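PTS system, IIA component (Streptococcus pneumoniae serotype 4, PDB 5T3U) probably relays phosphoryl groups as the mannose-type IIA component of the sugar phosphotransferase system associated with pneumococcal fucose utilization. Local coordinates at residues A[11-17]-A[38-44]; A[61-65]-A[90-96]; A[102-106]-A[127-131]; A[27-31]-A[107-112]; A[34-39]-A[111-115]. One frame throughout, in Å; residues are numbered along the deposited sequence.

Contact 1: residues A[11-17]-A[38-44]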
# COMPACT_ATOMS: atom_id res chain seq x y z
N ILE A 11 12.77 -2.75 10.03
CA ILE A 11 11.71 -2.98 9.05
C ILE A 11 12.30 -2.80 7.69
O ILE A 11 12.88 -1.77 7.40
CB ILE A 11 10.48 -2.02 9.24
CG1 ILE A 11 9.84 -2.16 10.63
CG2 ILE A 11 9.39 -2.24 8.12
CD1 ILE A 11 8.86 -1.04 10.92
N LEU A 12 12.15 -3.79 6.83
CA LEU A 12 12.48 -3.58 5.43
C LEU A 12 11.19 -3.59 4.61
O LEU A 12 10.41 -4.54 4.70
CB LEU A 12 13.42 -4.67 4.92
CG LEU A 12 13.76 -4.65 3.43
CD1 LEU A 12 14.54 -3.38 2.99
CD2 LEU A 12 14.54 -5.89 3.09
N VAL A 13 10.98 -2.55 3.81
CA VAL A 13 9.78 -2.48 2.98
C VAL A 13 10.26 -2.70 1.58
O VAL A 13 11.08 -1.90 1.07
CB VAL A 13 9.10 -1.09 3.02
CG1 VAL A 13 7.73 -1.15 2.41
CG2 VAL A 13 9.02 -0.54 4.43
N ALA A 14 9.77 -3.76 0.93
CA ALA A 14 10.29 -4.10 -0.41
C ALA A 14 9.18 -4.31 -1.42
O ALA A 14 8.17 -4.88 -1.09
CB ALA A 14 11.15 -5.35 -0.32
N SER A 15 9.37 -3.88 -2.67
CA SER A 15 8.35 -4.08 -3.68
C SER A 15 8.97 -4.02 -5.08
O SER A 15 10.09 -3.52 -5.25
CB SER A 15 7.31 -2.95 -3.57
OG SER A 15 7.91 -1.72 -3.93
N HIS A 16 8.24 -4.49 -6.08
CA HIS A 16 8.50 -3.99 -7.45
C HIS A 16 8.21 -2.48 -7.46
O HIS A 16 7.31 -2.02 -6.75
CB HIS A 16 7.57 -4.66 -8.44
CG HIS A 16 7.79 -6.13 -8.59
ND1 HIS A 16 7.21 -7.06 -7.75
CD2 HIS A 16 8.47 -6.84 -9.52
CE1 HIS A 16 7.53 -8.28 -8.15
NE2 HIS A 16 8.32 -8.17 -9.20
N GLY A 17 9.00 -1.72 -8.22
CA GLY A 17 8.77 -0.28 -8.34
C GLY A 17 8.80 0.53 -7.06
O GLY A 17 9.41 0.13 -6.07
N ARG A 38 17.12 1.47 11.33
CA ARG A 38 15.82 0.92 11.79
C ARG A 38 14.87 0.55 10.66
O ARG A 38 14.11 -0.40 10.77
CB ARG A 38 15.07 1.89 12.72
CG ARG A 38 15.84 2.43 13.87
CD ARG A 38 16.36 1.32 14.80
NE ARG A 38 15.33 0.39 15.28
CZ ARG A 38 14.54 0.60 16.33
NH1 ARG A 38 14.60 1.73 17.02
NH2 ARG A 38 13.65 -0.33 16.70
N VAL A 39 14.87 1.33 9.59
CA VAL A 39 13.93 1.16 8.48
C VAL A 39 14.60 1.41 7.16
O VAL A 39 15.37 2.39 7.00
CB VAL A 39 12.69 2.12 8.59
CG1 VAL A 39 11.69 1.84 7.45
CG2 VAL A 39 12.00 1.96 9.95
N ARG A 40 14.34 0.51 6.22
CA ARG A 40 14.87 0.63 4.86
C ARG A 40 13.83 0.27 3.82
O ARG A 40 12.89 -0.47 4.11
CB ARG A 40 16.10 -0.28 4.69
CG ARG A 40 17.32 0.25 5.46
CD ARG A 40 18.56 -0.60 5.16
NE ARG A 40 19.56 -0.38 6.20
CZ ARG A 40 20.82 -0.81 6.13
NH1 ARG A 40 21.25 -1.47 5.06
NH2 ARG A 40 21.65 -0.54 7.13
N THR A 41 14.02 0.75 2.60
CA THR A 41 13.19 0.28 1.51
C THR A 41 14.02 -0.28 0.36
O THR A 41 15.19 0.08 0.21
CB THR A 41 12.28 1.41 0.95
OG1 THR A 41 13.08 2.38 0.27
CG2 THR A 41 11.53 2.07 2.08
N LEU A 42 13.41 -1.11 -0.46
CA LEU A 42 14.07 -1.58 -1.68
C LEU A 42 13.03 -1.76 -2.77
O LEU A 42 12.03 -2.43 -2.55
CB LEU A 42 14.78 -2.91 -1.40
CG LEU A 42 15.74 -3.45 -2.46
CD1 LEU A 42 16.88 -2.44 -2.72
CD2 LEU A 42 16.32 -4.81 -1.96
N GLY A 43 13.28 -1.19 -3.95
CA GLY A 43 12.41 -1.39 -5.09
C GLY A 43 13.11 -2.13 -6.21
O GLY A 43 14.24 -1.82 -6.55
N LEU A 44 12.43 -3.13 -6.79
CA LEU A 44 12.90 -3.81 -7.96
C LEU A 44 12.39 -3.04 -9.18
O LEU A 44 11.21 -3.10 -9.52
CB LEU A 44 12.43 -5.27 -7.97
CG LEU A 44 12.68 -6.08 -9.26
CD1 LEU A 44 14.15 -6.03 -9.66
CD2 LEU A 44 12.20 -7.51 -9.10

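Contact 2: residues A[61-65]-A[90-96]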
# COMPACT_ATOMS: atom_id res chain seq x y z
N VAL A 61 18.62 -6.92 4.68
CA VAL A 61 18.14 -7.65 5.87
C VAL A 61 19.29 -7.91 6.86
O VAL A 61 19.14 -7.68 8.07
CB VAL A 61 17.40 -8.96 5.54
CG1 VAL A 61 17.06 -9.73 6.82
CG2 VAL A 61 16.12 -8.72 4.73
N ASP A 62 20.43 -8.38 6.35
CA ASP A 62 21.62 -8.65 7.17
C ASP A 62 22.06 -7.42 7.94
O ASP A 62 22.30 -7.48 9.15
CB ASP A 62 22.80 -9.12 6.29
CG ASP A 62 22.60 -10.51 5.71
OD1 ASP A 62 21.74 -11.27 6.22
OD2 ASP A 62 23.32 -10.87 4.75
N GLU A 63 22.15 -6.29 7.26
CA GLU A 63 22.56 -5.05 7.91
C GLU A 63 21.59 -4.53 8.96
O GLU A 63 21.99 -3.96 9.97
CB GLU A 63 22.91 -3.99 6.88
CG GLU A 63 24.24 -4.30 6.21
CD GLU A 63 24.45 -3.54 4.91
OE1 GLU A 63 25.04 -4.15 3.99
OE2 GLU A 63 24.03 -2.36 4.81
N LEU A 64 20.30 -4.78 8.75
CA LEU A 64 19.30 -4.40 9.72
C LEU A 64 19.46 -5.30 10.94
O LEU A 64 19.28 -4.84 12.06
CB LEU A 64 17.89 -4.43 9.10
CG LEU A 64 17.50 -3.17 8.29
CD1 LEU A 64 16.17 -3.34 7.52
CD2 LEU A 64 17.45 -1.89 9.16
N LEU A 65 19.81 -6.56 10.73
CA LEU A 65 20.06 -7.47 11.86
C LEU A 65 21.30 -7.14 12.71
O LEU A 65 21.41 -7.60 13.88
CB LEU A 65 20.05 -8.96 11.44
CG LEU A 65 18.71 -9.60 11.03
CD1 LEU A 65 18.95 -10.87 10.19
CD2 LEU A 65 17.80 -9.89 12.23
N PHE A 90 15.55 -16.30 3.61
CA PHE A 90 15.41 -16.30 5.07
C PHE A 90 14.39 -17.30 5.60
O PHE A 90 13.89 -17.14 6.72
CB PHE A 90 15.14 -14.87 5.57
CG PHE A 90 16.27 -13.90 5.23
CD1 PHE A 90 17.48 -13.96 5.93
CD2 PHE A 90 16.14 -13.00 4.20
CE1 PHE A 90 18.54 -13.10 5.61
CE2 PHE A 90 17.18 -12.13 3.86
CZ PHE A 90 18.39 -12.18 4.58
N LEU A 91 14.12 -18.34 4.81
CA LEU A 91 13.09 -19.34 5.10
C LEU A 91 13.03 -19.78 6.56
O LEU A 91 11.96 -19.75 7.16
CB LEU A 91 13.25 -20.58 4.21
CG LEU A 91 12.20 -21.68 4.39
CD1 LEU A 91 10.78 -21.17 4.06
CD2 LEU A 91 12.56 -22.92 3.58
N ASN A 92 14.17 -20.21 7.11
CA ASN A 92 14.20 -20.77 8.45
C ASN A 92 14.86 -19.85 9.47
O ASN A 92 15.09 -20.28 10.61
CB ASN A 92 14.87 -22.16 8.46
CG ASN A 92 14.08 -23.22 7.68
OD1 ASN A 92 14.66 -24.00 6.91
ND2 ASN A 92 12.79 -23.25 7.87
N LEU A 93 15.18 -18.61 9.09
CA LEU A 93 15.68 -17.65 10.07
C LEU A 93 14.55 -17.03 10.88
O LEU A 93 13.83 -16.13 10.39
CB LEU A 93 16.56 -16.59 9.42
CG LEU A 93 17.34 -15.65 10.36
CD1 LEU A 93 18.18 -16.39 11.42
CD2 LEU A 93 18.23 -14.74 9.56
N ASP A 94 14.35 -17.52 12.10
CA ASP A 94 13.24 -17.08 12.92
C ASP A 94 13.23 -15.58 13.25
O ASP A 94 12.16 -15.01 13.51
CB ASP A 94 13.18 -17.88 14.22
CG ASP A 94 12.77 -19.34 14.01
OD1 ASP A 94 12.23 -19.70 12.92
OD2 ASP A 94 12.99 -20.12 14.94
N SER A 95 14.40 -14.94 13.24
CA SER A 95 14.47 -13.50 13.54
C SER A 95 13.93 -12.63 12.38
O SER A 95 13.81 -11.41 12.51
CB SER A 95 15.90 -13.09 13.82
OG SER A 95 16.67 -13.36 12.67
N VAL A 96 13.59 -13.26 11.25
CA VAL A 96 13.08 -12.50 10.10
C VAL A 96 11.66 -12.92 9.80
O VAL A 96 11.41 -14.08 9.46
CB VAL A 96 13.94 -12.70 8.84
CG1 VAL A 96 13.29 -12.02 7.61
CG2 VAL A 96 15.35 -12.17 9.06

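Contact 3: residues A[102-106]-A[127-131]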
# COMPACT_ATOMS: atom_id res chain seq x y z
N PHE A 102 1.12 -5.59 2.20
CA PHE A 102 1.05 -4.53 3.20
C PHE A 102 0.32 -3.26 2.74
O PHE A 102 0.29 -2.94 1.54
CB PHE A 102 2.46 -4.15 3.73
CG PHE A 102 3.27 -3.26 2.80
CD1 PHE A 102 4.14 -3.81 1.86
CD2 PHE A 102 3.20 -1.88 2.90
CE1 PHE A 102 4.91 -2.98 0.99
CE2 PHE A 102 3.94 -1.05 2.05
CZ PHE A 102 4.81 -1.61 1.10
N ASN A 103 -0.20 -2.52 3.71
CA ASN A 103 -0.85 -1.25 3.46
C ASN A 103 -0.26 -0.19 4.41
O ASN A 103 0.65 -0.48 5.18
CB ASN A 103 -2.39 -1.39 3.59
CG ASN A 103 -2.82 -1.92 4.94
OD1 ASN A 103 -1.99 -2.08 5.84
ND2 ASN A 103 -4.13 -2.21 5.09
N ILE A 104 -0.72 1.06 4.31
CA ILE A 104 -0.16 2.12 5.15
C ILE A 104 -0.43 1.82 6.64
O ILE A 104 0.46 1.93 7.45
CB ILE A 104 -0.61 3.52 4.67
CG1 ILE A 104 0.30 3.98 3.54
CG2 ILE A 104 -0.65 4.60 5.83
CD1 ILE A 104 1.74 4.28 3.94
N PRO A 105 -1.65 1.38 6.99
CA PRO A 105 -1.89 1.07 8.42
C PRO A 105 -0.92 0.06 9.06
O PRO A 105 -0.50 0.28 10.21
CB PRO A 105 -3.31 0.50 8.41
CG PRO A 105 -3.98 1.26 7.27
CD PRO A 105 -2.91 1.29 6.21
N LEU A 106 -0.57 -1.02 8.35
CA LEU A 106 0.46 -1.95 8.82
C LEU A 106 1.81 -1.26 9.02
O LEU A 106 2.43 -1.37 10.10
CB LEU A 106 0.63 -3.13 7.85
CG LEU A 106 1.59 -4.28 8.32
CD1 LEU A 106 1.26 -4.86 9.68
CD2 LEU A 106 1.59 -5.40 7.28
N ALA A 127 -4.47 -4.77 10.57
CA ALA A 127 -4.13 -4.20 9.27
C ALA A 127 -5.06 -4.71 8.17
O ALA A 127 -5.41 -3.93 7.27
CB ALA A 127 -2.68 -4.50 8.91
N GLN A 128 -5.43 -6.00 8.22
CA GLN A 128 -6.46 -6.55 7.31
C GLN A 128 -7.80 -5.82 7.48
O GLN A 128 -8.44 -5.46 6.50
CB GLN A 128 -6.69 -8.06 7.52
CG GLN A 128 -5.46 -8.92 7.20
CD GLN A 128 -5.63 -10.36 7.63
OE1 GLN A 128 -6.36 -10.64 8.59
NE2 GLN A 128 -4.94 -11.29 6.95
N ASN A 129 -8.19 -5.57 8.72
CA ASN A 129 -9.45 -4.91 9.03
C ASN A 129 -9.41 -3.44 8.69
O ASN A 129 -10.46 -2.82 8.65
CB ASN A 129 -9.79 -5.06 10.51
CG ASN A 129 -10.38 -6.45 10.85
OD1 ASN A 129 -10.84 -7.19 9.98
ND2 ASN A 129 -10.36 -6.78 12.14
N SER A 130 -8.21 -2.87 8.53
CA SER A 130 -8.03 -1.48 8.09
C SER A 130 -8.24 -1.25 6.58
O SER A 130 -8.31 -0.10 6.13
CB SER A 130 -6.66 -0.99 8.45
OG SER A 130 -6.51 -0.87 9.85
N LEU A 131 -8.30 -2.32 5.81
CA LEU A 131 -8.68 -2.26 4.41
C LEU A 131 -10.18 -2.55 4.32
O LEU A 131 -10.61 -3.69 4.55
CB LEU A 131 -7.88 -3.29 3.60
CG LEU A 131 -7.91 -3.18 2.06
CD1 LEU A 131 -6.80 -4.05 1.44
CD2 LEU A 131 -9.28 -3.57 1.49

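Contact 4: residues A[27-31]-A[107-112]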
# COMPACT_ATOMS: atom_id res chain seq x y z
N ALA A 27 4.28 7.10 5.41
CA ALA A 27 4.26 6.69 6.82
C ALA A 27 4.97 7.71 7.71
O ALA A 27 4.53 7.95 8.83
CB ALA A 27 4.88 5.25 7.02
N GLU A 28 6.04 8.33 7.18
CA GLU A 28 6.81 9.31 7.94
C GLU A 28 6.03 10.61 8.16
O GLU A 28 6.32 11.36 9.12
CB GLU A 28 8.17 9.57 7.28
CG GLU A 28 9.10 8.34 7.37
CD GLU A 28 10.36 8.46 6.56
OE1 GLU A 28 10.32 8.95 5.41
OE2 GLU A 28 11.42 8.04 7.07
N MET A 29 5.03 10.85 7.32
CA MET A 29 4.15 12.00 7.51
C MET A 29 3.33 11.81 8.77
O MET A 29 2.90 12.79 9.38
CB MET A 29 3.25 12.23 6.30
CG MET A 29 4.01 12.76 5.09
SD MET A 29 2.97 13.00 3.64
CE MET A 29 1.85 14.28 4.24
N PHE A 30 3.13 10.56 9.17
CA PHE A 30 2.40 10.26 10.40
C PHE A 30 3.28 10.04 11.62
O PHE A 30 2.94 10.49 12.69
CB PHE A 30 1.45 9.07 10.18
CG PHE A 30 0.42 9.33 9.12
CD1 PHE A 30 -0.69 10.13 9.39
CD2 PHE A 30 0.56 8.79 7.85
CE1 PHE A 30 -1.64 10.40 8.40
CE2 PHE A 30 -0.38 9.04 6.86
CZ PHE A 30 -1.47 9.86 7.13
N VAL A 31 4.40 9.34 11.45
CA VAL A 31 5.20 8.90 12.60
C VAL A 31 6.56 9.60 12.72
O VAL A 31 7.32 9.31 13.64
CB VAL A 31 5.39 7.36 12.58
CG1 VAL A 31 4.05 6.66 12.53
CG2 VAL A 31 6.22 6.94 11.38
N LEU A 107 2.28 -0.53 8.00
CA LEU A 107 3.60 0.10 8.06
C LEU A 107 3.66 1.10 9.21
O LEU A 107 4.57 1.05 10.04
CB LEU A 107 4.01 0.75 6.71
CG LEU A 107 5.40 1.43 6.72
CD1 LEU A 107 6.54 0.49 7.24
CD2 LEU A 107 5.76 2.02 5.33
N VAL A 108 2.67 2.00 9.30
CA VAL A 108 2.58 2.94 10.41
C VAL A 108 2.62 2.28 11.78
O VAL A 108 3.35 2.73 12.66
CB VAL A 108 1.29 3.82 10.30
CG1 VAL A 108 1.06 4.61 11.62
CG2 VAL A 108 1.42 4.76 9.12
N GLU A 109 1.82 1.23 11.98
CA GLU A 109 1.77 0.56 13.26
C GLU A 109 3.10 -0.12 13.62
O GLU A 109 3.53 -0.09 14.78
CB GLU A 109 0.66 -0.52 13.25
CG GLU A 109 0.64 -1.42 14.49
CD GLU A 109 0.58 -0.64 15.82
OE1 GLU A 109 -0.05 0.45 15.88
OE2 GLU A 109 1.18 -1.12 16.82
N LEU A 110 3.72 -0.78 12.64
CA LEU A 110 5.03 -1.42 12.88
C LEU A 110 6.09 -0.38 13.20
O LEU A 110 6.92 -0.60 14.10
CB LEU A 110 5.43 -2.29 11.69
CG LEU A 110 4.61 -3.59 11.58
CD1 LEU A 110 4.91 -4.40 10.30
CD2 LEU A 110 4.76 -4.46 12.87
N ILE A 111 6.07 0.78 12.54
CA ILE A 111 7.06 1.81 12.92
C ILE A 111 6.81 2.33 14.35
O ILE A 111 7.73 2.40 15.18
CB ILE A 111 7.17 2.97 11.91
CG1 ILE A 111 7.70 2.47 10.57
CG2 ILE A 111 8.15 4.07 12.44
CD1 ILE A 111 7.55 3.51 9.39
N SER A 112 5.54 2.63 14.66
CA SER A 112 5.17 3.18 15.97
C SER A 112 5.52 2.27 17.14
O SER A 112 5.71 2.75 18.26
CB SER A 112 3.67 3.50 16.02
OG SER A 112 3.36 4.38 14.97

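Contact 5: residues A[34-39]-A[111-115]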
# COMPACT_ATOMS: atom_id res chain seq x y z
N THR A 34 12.34 8.43 9.74
CA THR A 34 13.04 7.27 10.30
C THR A 34 14.51 7.32 9.86
O THR A 34 14.87 8.08 8.96
CB THR A 34 12.42 5.91 9.86
OG1 THR A 34 12.39 5.84 8.43
CG2 THR A 34 11.00 5.74 10.38
N THR A 35 15.35 6.47 10.46
CA THR A 35 16.74 6.31 10.02
C THR A 35 17.04 4.89 9.53
O THR A 35 16.34 3.92 9.86
CB THR A 35 17.74 6.68 11.13
OG1 THR A 35 17.54 5.81 12.24
CG2 THR A 35 17.55 8.17 11.61
N ASN A 36 18.13 4.80 8.78
CA ASN A 36 18.64 3.62 8.09
C ASN A 36 18.99 2.40 8.95
O ASN A 36 19.01 1.29 8.47
CB ASN A 36 19.93 4.07 7.38
CG ASN A 36 20.09 3.44 6.04
OD1 ASN A 36 19.10 3.13 5.37
ND2 ASN A 36 21.34 3.27 5.61
N ASP A 37 19.32 2.62 10.21
CA ASP A 37 19.58 1.50 11.10
C ASP A 37 18.28 0.88 11.63
O ASP A 37 18.34 -0.11 12.35
CB ASP A 37 20.46 1.92 12.28
CG ASP A 37 19.86 3.07 13.07
OD1 ASP A 37 19.10 3.86 12.47
OD2 ASP A 37 20.16 3.20 14.28
N ARG A 38 17.12 1.47 11.33
CA ARG A 38 15.82 0.92 11.79
C ARG A 38 14.87 0.55 10.66
O ARG A 38 14.11 -0.40 10.77
CB ARG A 38 15.07 1.89 12.72
CG ARG A 38 15.84 2.43 13.87
CD ARG A 38 16.36 1.32 14.80
NE ARG A 38 15.33 0.39 15.28
CZ ARG A 38 14.54 0.60 16.33
NH1 ARG A 38 14.60 1.73 17.02
NH2 ARG A 38 13.65 -0.33 16.70
N VAL A 39 14.87 1.33 9.59
CA VAL A 39 13.93 1.16 8.48
C VAL A 39 14.60 1.41 7.16
O VAL A 39 15.37 2.39 7.00
CB VAL A 39 12.69 2.12 8.59
CG1 VAL A 39 11.69 1.84 7.45
CG2 VAL A 39 12.00 1.96 9.95
N ILE A 111 6.07 0.78 12.54
CA ILE A 111 7.06 1.81 12.92
C ILE A 111 6.81 2.33 14.35
O ILE A 111 7.73 2.40 15.18
CB ILE A 111 7.17 2.97 11.91
CG1 ILE A 111 7.70 2.47 10.57
CG2 ILE A 111 8.15 4.07 12.44
CD1 ILE A 111 7.55 3.51 9.39
N SER A 112 5.54 2.63 14.66
CA SER A 112 5.17 3.18 15.97
C SER A 112 5.52 2.27 17.14
O SER A 112 5.71 2.75 18.26
CB SER A 112 3.67 3.50 16.02
OG SER A 112 3.36 4.38 14.97
N SER A 113 5.58 0.96 16.87
CA SER A 113 5.76 -0.04 17.92
C SER A 113 7.14 -0.73 17.87
O SER A 113 7.38 -1.72 18.58
CB SER A 113 4.63 -1.06 17.87
OG SER A 113 4.67 -1.82 16.67
N TYR A 114 8.07 -0.19 17.07
CA TYR A 114 9.33 -0.91 16.88
C TYR A 114 10.33 -0.87 18.06
O TYR A 114 11.39 -1.52 18.01
CB TYR A 114 9.98 -0.62 15.53
CG TYR A 114 10.52 0.77 15.23
CD1 TYR A 114 10.71 1.74 16.22
CD2 TYR A 114 10.87 1.11 13.92
CE1 TYR A 114 11.23 3.01 15.91
CE2 TYR A 114 11.37 2.34 13.60
CZ TYR A 114 11.55 3.29 14.59
OH TYR A 114 12.06 4.51 14.22
N ASP A 115 9.99 -0.14 19.11
CA ASP A 115 10.79 -0.15 20.33
C ASP A 115 10.05 -0.84 21.45
O ASP A 115 10.47 -0.81 22.62
CB ASP A 115 11.18 1.28 20.75
CG ASP A 115 12.07 1.95 19.75
OD1 ASP A 115 13.02 1.30 19.27
OD2 ASP A 115 11.83 3.14 19.44
O HOH W 1 14.14 5.44 12.70

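Contact 1: residues A[11-17]-A[38-44]
Arg40 is held between Ile11 and Val13 by its own peptide groups: its N donates to Ile11 O at 3.0 Å, and its O receives Val13 N at 2.8 Å. The same ladder runs on through Leu42, whose N reaches Val13 O and whose O takes Ser15 N, and then through Leu44, whose N meets Ser15 O at 2.8 Å. At the far end Gly17 N bonds to Leu44 O at 2.9 Å, coming in from above the carbonyl plane, so this last rung is turned relative to the others as the chain leaves the strand. CA-H groups fill in between the rungs, as from Thr41 CA to Val13 O at 3.1 Å.

On the face carrying Leu12, Ala14 and His16, Leu12 sends CG anti to its backbone N (chi1 175°). This brings CD1 back across Arg40, 3.5 Å from Arg40 O. The His16 ring and Leu44 run side by side in the same direction, with His16 CD2 3.8 Å from Leu44 CD2. Farther out, Phe53 and Phe57 of helix 50-65 pack on Leu42, while Phe30 of the second subunit meets the His16 ring edge-to-face. Ser15 OG bonds to His16 O at 2.9 Å and also to Ala20 N, tying the strand end to the first turn of helix 19-31. These neighbouring parallel strands, linked through helix 19-31, form a beta-alpha-beta unit of the mannose-type IIA fold.

Contact 2: residues A[61-65]-A[90-96]
One face of the Phe90 ring carries Val61 CG1, which stands 3.8 Å from the ring centroid and 21° off the normal, a CH-pi contact displaced somewhat toward the rim. At the ring's edge, in its plane, lies Asp62 OD1, 3.7 Å from Phe90 CE1. The carboxylate is turned almost square to the ring, with the planes 86° apart. An oxygen placed against the hydrogen-bearing rim probably gains a little electrostatically, but the firmer partner of Asp62 is Lys58, which forms a salt bridge to OD2.

Val61 and Phe90 approach from opposite directions, and Val61 CB sits 3.5 Å from Phe90 CZ. A chi1 of 174° swings Val61 CG1 to the carbonyl side, and that one methyl serves twice, over the ring and against Val96 CG2 at 3.7 Å. One helical turn later, Leu65 divides its branches. CD1 meets Leu93 CD2 tip to tip at 4.0 Å and also touches Val96 CG2, while CD2 lies 3.7 Å from Ser95 OG. Contact across these segments is therefore made by side chains, while two type I turns, Phe90 to Leu93 and Leu93 to Val96, shape the loop that presents its half. Lys135 of the second subunit bonds to the carbonyls of Phe90 and Val96. The contact joins the C-terminal part of helix 50-65 to the connection between helix 81-90 and strand 96-100, outermost of the sheet within this chain, with Val73 of strand 68-75 packed against both Val61 and Val96.

Contact 3: residues A[102-106]-A[127-131]
Ala127 O receives Asn103 ND2 at 3.1 Å, with an N-H...O angle of 157°, and a weak bond from Ser130 N, 3.2 Å away, in the same segment. The oxygen lies close to the amide plane of Asn103, where an N-H of ND2 points, although the donor itself stands tilted from the carbonyl plane of Ala127. The other end of the amide faces back into its own chain: Asn103 OD1 accepts Leu106 N at 3.1 Å, a capping bond that makes Asn103 the N-cap of helix 104-112. The chi1 of 57° places CG between the backbone N and the carbonyl carbon, from where the amide can serve both partners.

Carbon packing flanks this bridge. Leu106 CB meets Ala127 CB at 3.7 Å, and Leu106 CD1 also comes to 4.0 Å from that methyl. Pro105 lays CB and CG alongside Ser130 CB, with Pro105 CB at 3.7 Å, while Ser130 OG is occupied with Asn126 O. The second subunit joins in where Gly101 O of that chain receives Asn103 ND2 as well. Gln128 NE2 bonds to Leu131 O of the second subunit, and Leu131 O takes Gln128 NE2 of that subunit in return. With OD1 accepting and ND2 donating, the Asn103 amide is fixed against a flip; this single buried side chain starts one helix, holds the end of another and links the two subunits.

Contact 4: residues A[27-31]-A[107-112]
Segment 27-31 of helix 19-31 crosses segment 107-112 of helix 104-112 at -46°, with the axes of these short segments 9.7 Å apart at their closest; Ala27 comes near Val108 at one end and Val31 near Ser112 at the other. Ala27 points its methyl at the other helix, where three residues share it: Ala27 CB lies 3.8 Å from Leu107 CD2, 4.0 Å from Ile111 CD1 and a little farther from Val108 CG2.

One turn on, Val31 splits its work between two branches. Its CG1 rests 3.7 Å from Val108 CG1 and 3.4 Å from Ser112 OG, while CG2 turns to Ile111 CG2 at 3.6 Å, the two side chains crossing at about a right angle. Behind this, chi1 of -56° sets Val31 CG1 anti to the carbonyl carbon and puts CG2 between the backbone N and that carbon. The Ser112 hydroxyl merely touches the Val31 methyl; its hydrogen bond goes from Ser112 OG to Val108 O at 2.8 Å. That carbonyl also takes Ser112 N, the two donors reaching it from opposite faces of its plane. Phe30 contributes at the margin, with CD2 4.3 Å from Val108 CG2, and packs on Leu77 of the second subunit.

Apolar packing thus joins the two helices. Helix 104-112 packs on the sheet: Leu107 touches Ile11 and Val13 of strand 7-16 and Leu74 of strand 68-75, Ile111 also rests on Ile11, and Leu110, farther round helix 104-112, touches Ile123 of helix 120-129.

Contact 5: residues A[34-39]-A[111-115]
Arg38 curls, bent at both chi2 (-59°) and chi3, while Tyr114 holds its ring between its backbone N and carbonyl carbon with chi1 at 67°; together these turns lay the guanidinium flat over the phenol ring. The planes are 30° apart, and Arg38 CZ stands 4.0 Å from the Tyr114 ring centroid, nearly above its centre, a stacked cation-pi pair. Across the opposite face of that ring lies Ile111 O, displaced toward the rim. At the ring's edge, in its plane, Val39 CG2 approaches Tyr114 CE2 to 3.7 Å.

Asp115 completes the grip on the arginine. Its OD1 alone takes both terminal nitrogens, Arg38 NH1 at 2.8 Å and Arg38 NH2 at 3.1 Å, in an end-on salt bridge. NH1 uses the syn lone pair of OD1, whereas NH2 meets it from above the carboxylate plane; the oxygen stays near the guanidinium plane for both. Arg38 NH2 also makes a weak bond to Tyr114 O at 2.9 Å and donates to Arg9 O, near the start of strand 7-16.

A water carries the tie farther along the loop, bonded to Thr35 N at 2.7 Å and to Tyr114 OH at 2.7 Å. Nearby, Thr34 CG2 touches Ile111 CG2 at 3.9 Å, the side chains crossing at about a right angle, while Thr34 OG1 turns to Glu28. With an aromatic ring stacked on one face and acceptors at its rim, the Arg38 guanidinium is fixed in rotation, and its positive charge is probably balanced largely by Asp115; it pins the loop before strand 39-44 to the residues following helix 104-112.

From the N terminus, contact 1 closes the first loop, bringing strand 39-44 beside strand 7-16 after the excursion through helix 19-31. Contact 2 follows in series, joining helix 50-65 to the chain entering strand 96-100. Contacts 4 and 5 make much longer closures, from 27-31 and 34-39 to the end of helix 104-112, where they share Ile111 and Ser112. Both span contact 2 entirely and cross contact 1. Contact 3, between the start of helix 104-112 and the end of helix 120-129, crosses both in turn. Contacts 2 and 3 lie on opposite sides of the chain's centre, their own centres about 23 Å apart.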